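Local coordinates for protein CSE3 (Thermus thermophilus, PDB 2Y8Y) that acts as an endoribonuclease that processes CRISPR transcripts into crRNA and, as a monomer, retains the crRNA product, at residues W50-P54 with F101-A105; W149-Q154 with V178-R183. The contacts are given in a common frame with arbitrary orientation. Residues are numbered along the deposited sequence.

Contact 1. Residues W50-P54 with F101-A105; sequences WRLEP and FRLRA
This is an interface between the sheets of the two ferredoxin-like domains of a Cas6/Cse3-family protein, bridged by arginines. Strand 50-52, at one edge of the first sheet, and strand 101-105, in the second, are extended but nearly perpendicular (87°), with axes 8.5 Å apart at closest approach. The nearest CA pair, Arg51 and Arg104, is 7.2 Å apart, too far for backbone pairing, and no direct hydrogen bond crosses. Arg51 extends through chi1 and chi2 (t, t), then turns at chi3 (p), so that NE donates to Glu53 OE1 at 2.9 Å, an intrasegment salt bridge. Arg102 (t, t, m) lays CD over one face of the Arg51 guanidinium, 3.6 Å from Arg51 NE. Arg102 NH1 lies 4.0 Å from Pro54 CG and 4.4 Å from Glu53 OE1 without pointing at it; Arg102 salt-bridges Glu181 instead. Arg104, all t through chi3, brings NH1 to 4.0 Å from Leu52 O, too long for a hydrogen bond. Arg51 CD packs on Arg104 CB at 4.1 Å. Water 1 accepts from Arg51 NH1 (3.0 Å) and Arg104 N (2.8 Å); water 2 accepts from Leu52 N and Arg104 NH1, each at 3.0 Å.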
ATOM      1  N   TRP A  50      -3.059  -0.127   3.525  1.00 10.51           N
ATOM      2  CA  TRP A  50      -3.464   1.263   3.556  1.00 10.69           C
ATOM      3  C   TRP A  50      -2.327   2.180   3.154  1.00 11.34           C
ATOM      4  O   TRP A  50      -1.173   1.767   3.110  1.00 11.40           O
ATOM      5  CB  TRP A  50      -4.034   1.653   4.927  1.00 12.18           C
ATOM      6  CG  TRP A  50      -3.043   2.099   5.959  1.00 18.02           C
ATOM      7  CD1 TRP A  50      -2.590   3.376   6.165  1.00 16.11           C
ATOM      8  CD2 TRP A  50      -2.445   1.299   6.977  1.00 21.32           C
ATOM      9  NE1 TRP A  50      -1.725   3.407   7.221  1.00 21.23           N
ATOM     10  CE2 TRP A  50      -1.621   2.144   7.740  1.00 18.11           C
ATOM     11  CE3 TRP A  50      -2.508  -0.055   7.305  1.00 20.10           C
ATOM     12  CZ2 TRP A  50      -0.864   1.681   8.819  1.00 23.91           C
ATOM     13  CZ3 TRP A  50      -1.760  -0.512   8.378  1.00 21.22           C
ATOM     14  CH2 TRP A  50      -0.952   0.355   9.121  1.00 25.87           C
ATOM     15  N   ARG A  51      -2.677   3.409   2.803  1.00 11.44           N
ATOM     16  CA  ARG A  51      -1.687   4.458   2.583  1.00 11.02           C
ATOM     17  C   ARG A  51      -2.195   5.753   3.184  1.00 12.20           C
ATOM     18  O   ARG A  51      -3.352   6.140   2.958  1.00 12.97           O
ATOM     19  CB  ARG A  51      -1.421   4.652   1.089  1.00 10.86           C
ATOM     20  CG  ARG A  51      -0.393   5.758   0.793  1.00 12.38           C
ATOM     21  CD  ARG A  51       0.008   5.849  -0.684  1.00 11.41           C
ATOM     22  NE  ARG A  51      -1.139   6.105  -1.564  1.00 13.70           N
ATOM     23  CZ  ARG A  51      -1.684   5.220  -2.400  1.00 13.32           C
ATOM     24  NH1 ARG A  51      -1.217   3.980  -2.518  1.00 12.74           N
ATOM     25  NH2 ARG A  51      -2.729   5.583  -3.138  1.00 14.77           N
ATOM     26  N   LEU A  52      -1.343   6.413   3.965  1.00 13.52           N
ATOM     27  CA  LEU A  52      -1.604   7.778   4.402  1.00 15.15           C
ATOM     28  C   LEU A  52      -1.141   8.695   3.293  1.00 17.89           C
ATOM     29  O   LEU A  52       0.055   8.731   2.967  1.00 17.91           O
ATOM     30  CB  LEU A  52      -0.851   8.095   5.697  1.00 17.12           C
ATOM     31  CG  LEU A  52      -0.912   9.554   6.153  1.00 20.08           C
ATOM     32  CD1 LEU A  52      -2.355  10.018   6.315  1.00 24.00           C
ATOM     33  CD2 LEU A  52      -0.150   9.734   7.456  1.00 29.23           C
ATOM     34  N   GLU A  53      -2.086   9.418   2.698  1.00 22.55           N
ATOM     35  CA  GLU A  53      -1.783  10.301   1.577  1.00 27.78           C
ATOM     36  C   GLU A  53      -1.073  11.560   2.059  1.00 25.44           C
ATOM     37  O   GLU A  53      -1.238  11.978   3.208  1.00 29.28           O
ATOM     38  CB  GLU A  53      -3.062  10.682   0.818  1.00 29.43           C
ATOM     39  CG  GLU A  53      -3.851   9.517   0.249  1.00 26.40           C
ATOM     40  CD  GLU A  53      -3.249   8.929  -1.016  1.00 34.56           C
ATOM     41  OE1 GLU A  53      -2.012   8.781  -1.100  1.00 24.52           O
ATOM     42  OE2 GLU A  53      -4.026   8.603  -1.932  1.00 46.85           O
ATOM     43  N   PRO A  54      -0.270  12.172   1.175  1.00 33.91           N
ATOM     44  CA  PRO A  54       0.477  13.388   1.509  1.00 41.60           C
ATOM     45  C   PRO A  54      -0.453  14.594   1.556  1.00 38.58           C
ATOM     46  O   PRO A  54      -1.570  14.477   1.046  1.00 41.35           O
ATOM     47  CB  PRO A  54       1.453  13.519   0.342  1.00 41.84           C
ATOM     48  CG  PRO A  54       0.729  12.911  -0.805  1.00 41.02           C
ATOM     49  CD  PRO A  54      -0.105  11.787  -0.237  1.00 33.21           C
ATOM     50  N   PHE A 101       0.310   4.442 -11.608  1.00 10.71           N
ATOM     51  CA  PHE A 101       0.369   3.791 -10.305  1.00 10.77           C
ATOM     52  C   PHE A 101       0.995   4.676  -9.238  1.00 10.89           C
ATOM     53  O   PHE A 101       1.740   5.620  -9.535  1.00 10.65           O
ATOM     54  CB  PHE A 101       1.133   2.466 -10.374  1.00 10.07           C
ATOM     55  CG  PHE A 101       2.627   2.637 -10.454  1.00  9.38           C
ATOM     56  CD1 PHE A 101       3.253   2.808 -11.679  1.00 10.54           C
ATOM     57  CD2 PHE A 101       3.400   2.650  -9.298  1.00 11.21           C
ATOM     58  CE1 PHE A 101       4.633   2.994 -11.762  1.00 11.02           C
ATOM     59  CE2 PHE A 101       4.784   2.837  -9.368  1.00 11.39           C
ATOM     60  CZ  PHE A 101       5.404   3.005 -10.595  1.00  9.69           C
ATOM     61  N   ARG A 102       0.672   4.346  -7.997  1.00  9.75           N
ATOM     62  CA  ARG A 102       1.294   4.946  -6.828  1.00 10.85           C
ATOM     63  C   ARG A 102       1.565   3.819  -5.845  1.00  9.77           C
ATOM     64  O   ARG A 102       0.726   2.925  -5.660  1.00 10.42           O
ATOM     65  CB  ARG A 102       0.356   5.990  -6.215  1.00 13.44           C
ATOM     66  CG  ARG A 102       0.900   6.664  -4.959  1.00 15.97           C
ATOM     67  CD  ARG A 102       0.010   7.804  -4.491  1.00 17.43           C
ATOM     68  NE  ARG A 102       0.107   8.936  -5.409  1.00 26.07           N
ATOM     69  CZ  ARG A 102       0.623  10.124  -5.094  1.00 35.23           C
ATOM     70  NH1 ARG A 102       1.081  10.358  -3.873  1.00 36.14           N
ATOM     71  NH2 ARG A 102       0.659  11.091  -6.001  1.00 40.57           N
ATOM     72  N   LEU A 103       2.753   3.840  -5.237  1.00  9.80           N
ATOM     73  CA  LEU A 103       3.124   2.814  -4.273  1.00  8.38           C
ATOM     74  C   LEU A 103       4.082   3.392  -3.263  1.00  8.33           C
ATOM     75  O   LEU A 103       5.184   3.822  -3.624  1.00 10.37           O
ATOM     76  CB  LEU A 103       3.803   1.618  -4.951  1.00  9.22           C
ATOM     77  CG  LEU A 103       4.478   0.604  -4.012  1.00  8.83           C
ATOM     78  CD1 LEU A 103       3.432  -0.058  -3.085  1.00  8.36           C
ATOM     79  CD2 LEU A 103       5.269  -0.451  -4.816  1.00 11.90           C
ATOM     80  N   ARG A 104       3.675   3.381  -1.997  1.00  9.47           N
ATOM     81  CA  ARG A 104       4.572   3.743  -0.914  1.00  9.76           C
ATOM     82  C   ARG A 104       5.118   2.445  -0.341  1.00 10.28           C
ATOM     83  O   ARG A 104       4.353   1.627   0.168  1.00 10.01           O
ATOM     84  CB  ARG A 104       3.818   4.510   0.173  1.00  9.88           C
ATOM     85  CG  ARG A 104       4.754   5.328   1.055  1.00  9.93           C
ATOM     86  CD  ARG A 104       4.019   5.994   2.216  1.00 11.77           C
ATOM     87  NE  ARG A 104       4.862   7.005   2.840  1.00 13.33           N
ATOM     88  CZ  ARG A 104       4.551   7.653   3.953  1.00 14.25           C
ATOM     89  NH1 ARG A 104       3.416   7.379   4.587  1.00 16.54           N
ATOM     90  NH2 ARG A 104       5.387   8.566   4.436  1.00 15.69           N
ATOM     91  N   ALA A 105       6.433   2.249  -0.436  1.00  9.24           N
ATOM     92  CA  ALA A 105       7.037   0.945  -0.168  1.00  9.71           C
ATOM     93  C   ALA A 105       8.275   1.051   0.692  1.00  9.91           C
ATOM     94  O   ALA A 105       8.770   2.139   0.949  1.00 10.90           O
ATOM     95  CB  ALA A 105       7.414   0.274  -1.465  1.00 11.15           C
TER
HETATM   96  O   HOH W   1       1.083   2.726  -1.132  1.00  9.44           O
HETATM   97  O   HOH W   2       1.336   5.235   4.536  1.00 13.05           O

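Contact 2. Residues W149-Q154 with V178-R183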
ATOM      1  N   TRP A 149       9.532   5.162 -16.542  1.00 21.85           N
ATOM      2  CA  TRP A 149       8.503   6.114 -16.181  1.00 19.48           C
ATOM      3  C   TRP A 149       8.133   5.974 -14.714  1.00 17.12           C
ATOM      4  O   TRP A 149       7.063   5.462 -14.365  1.00 15.03           O
ATOM      5  CB  TRP A 149       7.275   5.916 -17.065  1.00 20.41           C
ATOM      6  CG  TRP A 149       6.407   7.109 -17.110  1.00 32.15           C
ATOM      7  CD1 TRP A 149       6.067   7.916 -16.064  1.00 29.11           C
ATOM      8  CD2 TRP A 149       5.784   7.665 -18.268  1.00 39.99           C
ATOM      9  NE1 TRP A 149       5.254   8.935 -16.498  1.00 34.54           N
ATOM     10  CE2 TRP A 149       5.067   8.805 -17.852  1.00 40.36           C
ATOM     11  CE3 TRP A 149       5.754   7.307 -19.619  1.00 46.20           C
ATOM     12  CZ2 TRP A 149       4.330   9.589 -18.735  1.00 43.48           C
ATOM     13  CZ3 TRP A 149       5.022   8.085 -20.493  1.00 50.99           C
ATOM     14  CH2 TRP A 149       4.319   9.211 -20.050  1.00 49.89           C
ATOM     15  N   VAL A 150       9.043   6.411 -13.851  1.00 17.93           N
ATOM     16  CA  VAL A 150       8.794   6.398 -12.424  1.00 14.53           C
ATOM     17  C   VAL A 150       9.502   7.568 -11.764  1.00 13.65           C
ATOM     18  O   VAL A 150      10.591   7.955 -12.177  1.00 17.85           O
ATOM     19  CB  VAL A 150       9.230   5.087 -11.757  1.00 18.24           C
ATOM     20  CG1 VAL A 150      10.748   4.900 -11.850  1.00 22.21           C
ATOM     21  CG2 VAL A 150       8.750   5.055 -10.303  1.00 15.34           C
ATOM     22  N   GLN A 151       8.848   8.134 -10.759  1.00 15.08           N
ATOM     23  CA  GLN A 151       9.426   9.189  -9.939  1.00 14.95           C
ATOM     24  C   GLN A 151       9.415   8.728  -8.498  1.00 11.37           C
ATOM     25  O   GLN A 151       8.479   8.023  -8.070  1.00 13.98           O
ATOM     26  CB  GLN A 151       8.571  10.464  -9.961  1.00 28.33           C
ATOM     27  CG  GLN A 151       8.044  10.948 -11.296  1.00 36.25           C
ATOM     28  CD  GLN A 151       6.894  11.933 -11.110  1.00 43.48           C
ATOM     29  OE1 GLN A 151       5.725  11.543 -11.091  1.00 45.13           O
ATOM     30  NE2 GLN A 151       7.224  13.213 -10.944  1.00 40.93           N
ATOM     31  N   ILE A 152      10.413   9.158  -7.730  1.00 13.31           N
ATOM     32  CA  ILE A 152      10.339   9.064  -6.278  1.00 11.90           C
ATOM     33  C   ILE A 152       9.883  10.422  -5.752  1.00 12.42           C
ATOM     34  O   ILE A 152      10.602  11.401  -5.857  1.00 15.24           O
ATOM     35  CB  ILE A 152      11.673   8.622  -5.654  1.00 11.94           C
ATOM     36  CG1 ILE A 152      12.005   7.196  -6.096  1.00 11.83           C
ATOM     37  CG2 ILE A 152      11.566   8.657  -4.140  1.00 11.71           C
ATOM     38  CD1 ILE A 152      13.390   6.727  -5.690  1.00 16.73           C
ATOM     39  N   LEU A 153       8.665  10.457  -5.224  1.00 13.33           N
ATOM     40  CA  LEU A 153       8.062  11.708  -4.757  1.00 13.43           C
ATOM     41  C   LEU A 153       8.489  12.075  -3.348  1.00 13.87           C
ATOM     42  O   LEU A 153       8.462  13.244  -2.970  1.00 16.15           O
ATOM     43  CB  LEU A 153       6.542  11.590  -4.768  1.00 13.30           C
ATOM     44  CG  LEU A 153       5.852  11.289  -6.098  1.00 21.45           C
ATOM     45  CD1 LEU A 153       4.345  11.292  -5.893  1.00 19.12           C
ATOM     46  CD2 LEU A 153       6.260  12.292  -7.149  1.00 25.08           C
ATOM     47  N   GLN A 154       8.830  11.065  -2.566  1.00 12.08           N
ATOM     48  CA  GLN A 154       9.170  11.255  -1.162  1.00 11.82           C
ATOM     49  C   GLN A 154      10.006  10.071  -0.748  1.00 11.11           C
ATOM     50  O   GLN A 154       9.765   8.941  -1.173  1.00 11.66           O
ATOM     51  CB  GLN A 154       7.899  11.312  -0.297  1.00 12.27           C
ATOM     52  CG  GLN A 154       8.198  11.683   1.160  1.00 15.35           C
ATOM     53  CD  GLN A 154       7.016  11.500   2.070  1.00 18.28           C
ATOM     54  OE1 GLN A 154       6.362  10.466   2.046  1.00 16.20           O
ATOM     55  NE2 GLN A 154       6.727  12.514   2.879  1.00 22.17           N
ATOM     56  N   VAL A 178       9.436   4.871   0.783  1.00 10.36           N
ATOM     57  CA  VAL A 178       9.734   5.463  -0.504  1.00 10.41           C
ATOM     58  C   VAL A 178       8.435   5.519  -1.295  1.00  9.48           C
ATOM     59  O   VAL A 178       7.801   4.476  -1.534  1.00 10.13           O
ATOM     60  CB  VAL A 178      10.768   4.605  -1.254  1.00  9.14           C
ATOM     61  CG1 VAL A 178      11.094   5.217  -2.606  1.00 11.62           C
ATOM     62  CG2 VAL A 178      12.025   4.468  -0.434  1.00 10.14           C
ATOM     63  N   LEU A 179       8.022   6.726  -1.673  1.00  9.64           N
ATOM     64  CA  LEU A 179       6.793   6.930  -2.424  1.00  9.28           C
ATOM     65  C   LEU A 179       7.085   7.015  -3.918  1.00 11.24           C
ATOM     66  O   LEU A 179       7.677   7.995  -4.392  1.00 11.70           O
ATOM     67  CB  LEU A 179       6.087   8.206  -1.947  1.00 11.48           C
ATOM     68  CG  LEU A 179       4.757   8.519  -2.631  1.00 10.80           C
ATOM     69  CD1 LEU A 179       3.734   7.408  -2.387  1.00 11.91           C
ATOM     70  CD2 LEU A 179       4.240   9.839  -2.105  1.00 12.47           C
ATOM     71  N   PHE A 180       6.671   5.977  -4.648  1.00 10.30           N
ATOM     72  CA  PHE A 180       6.854   5.889  -6.093  1.00  9.80           C
ATOM     73  C   PHE A 180       5.566   6.278  -6.803  1.00  9.76           C
ATOM     74  O   PHE A 180       4.464   5.922  -6.358  1.00 10.34           O
ATOM     75  CB  PHE A 180       7.132   4.443  -6.526  1.00 10.51           C
ATOM     76  CG  PHE A 180       8.401   3.833  -5.987  1.00  8.97           C
ATOM     77  CD1 PHE A 180       9.642   4.123  -6.558  1.00 10.90           C
ATOM     78  CD2 PHE A 180       8.338   2.882  -4.978  1.00  9.80           C
ATOM     79  CE1 PHE A 180      10.802   3.493  -6.105  1.00  9.95           C
ATOM     80  CE2 PHE A 180       9.482   2.258  -4.513  1.00 10.83           C
ATOM     81  CZ  PHE A 180      10.724   2.576  -5.076  1.00 11.32           C
ATOM     82  N   GLU A 181       5.696   6.977  -7.928  1.00 11.35           N
ATOM     83  CA  GLU A 181       4.561   7.226  -8.821  1.00 11.52           C
ATOM     84  C   GLU A 181       5.047   7.088 -10.248  1.00 15.85           C
ATOM     85  O   GLU A 181       6.147   7.527 -10.575  1.00 16.25           O
ATOM     86  CB  GLU A 181       4.024   8.637  -8.610  1.00 15.77           C
ATOM     87  CG  GLU A 181       2.764   8.921  -9.377  1.00 25.96           C
ATOM     88  CD  GLU A 181       2.146  10.241  -8.985  1.00 32.64           C
ATOM     89  OE1 GLU A 181       2.743  11.288  -9.305  1.00 35.35           O
ATOM     90  OE2 GLU A 181       1.071  10.224  -8.352  1.00 44.24           O
ATOM     91  N   GLY A 182       4.254   6.479 -11.116  1.00 12.33           N
ATOM     92  CA  GLY A 182       4.676   6.346 -12.491  1.00 14.44           C
ATOM     93  C   GLY A 182       3.616   5.723 -13.368  1.00 10.75           C
ATOM     94  O   GLY A 182       2.422   5.800 -13.075  1.00 13.84           O
ATOM     95  N   ARG A 183       4.074   5.129 -14.460  1.00 12.13           N
ATOM     96  CA  ARG A 183       3.176   4.455 -15.394  1.00 12.81           C
ATOM     97  C   ARG A 183       3.711   3.059 -15.664  1.00 12.38           C
ATOM     98  O   ARG A 183       4.916   2.839 -15.807  1.00 13.10           O
ATOM     99  CB  ARG A 183       3.042   5.249 -16.699  1.00 14.16           C
ATOM    100  CG  ARG A 183       2.366   6.590 -16.530  1.00 19.78           C
ATOM    101  CD  ARG A 183       2.248   7.332 -17.856  1.00 32.31           C
ATOM    102  NE  ARG A 183       1.324   6.689 -18.795  1.00 42.23           N
ATOM    103  CZ  ARG A 183       1.665   6.266 -20.010  1.00 56.92           C
ATOM    104  NH1 ARG A 183       2.911   6.409 -20.439  1.00 63.58           N
ATOM    105  NH2 ARG A 183       0.761   5.701 -20.796  1.00 58.49           N
TER
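The Phe180 ring is the apolar centre: Ile152 CG1 lies 3.9 Å from Phe180 CE1 and Val150 CG2 4.0 Å from Phe180 CD1, while Ile152 CG2 meets Val178 CG1 at 3.8 Å. Val150 and Phe180 also touch helix 123-136, which covers this face. Gly182 lies opposite Val150 in a non-hydrogen-bonded pair with CA atoms 4.1 Å apart, and a CB there would clash with Val150 CA and Trp149 O. The segments are neighbouring antiparallel strands (154° between directions) in the second sheet of the ferredoxin-like architecture. Gln151 and Glu181 form the hydrogen-bonded pair: Gln151 N to Glu181 O 2.8 Å, Glu181 N to Gln151 O 3.0 Å. Leu153 N donates to Leu179 O (2.8 Å) while Leu179 N donates to Gln154 O (2.9 Å), two residues against one, a beta bulge consistent with the psi of -27° at Leu153. On the face of Leu179 and Glu181, Leu153 CB packs on Leu179 CD2 at 3.9 Å, and Glu181 salt-bridges Arg102. At the exposed end, Arg183 N donates to Trp149 O (3.0 Å), and the Arg183 guanidinium makes a cation-pi contact over the Trp149 indole, CZ 4.1 Å from the six-membered-ring centroid.

Overall arrangement
Contact 2 is pairing within one sheet, whereas contact 1 joins two sheets, and the buried areas reflect this: 674 Å² against 268 Å². Contact 2 is partly buried, with a backbone hydrogen-bond network and an apolar face; contact 1 is a surface contact of arginines and bridging waters. Their centres lie 10 Å apart. Strand 173-186 lies between strand 98-110 of contact 1 and strand 150-160, so contact 2 carries the sheet two strands further. Direct links include a salt bridge from Arg102 NH2 to Glu181 OE2 (2.5 Å) and backbone bonding between strands 98-110 and 173-186, such as Phe180 N to Leu103 O (2.8 Å, probable). Along the chain, contact 1 closes before contact 2 opens.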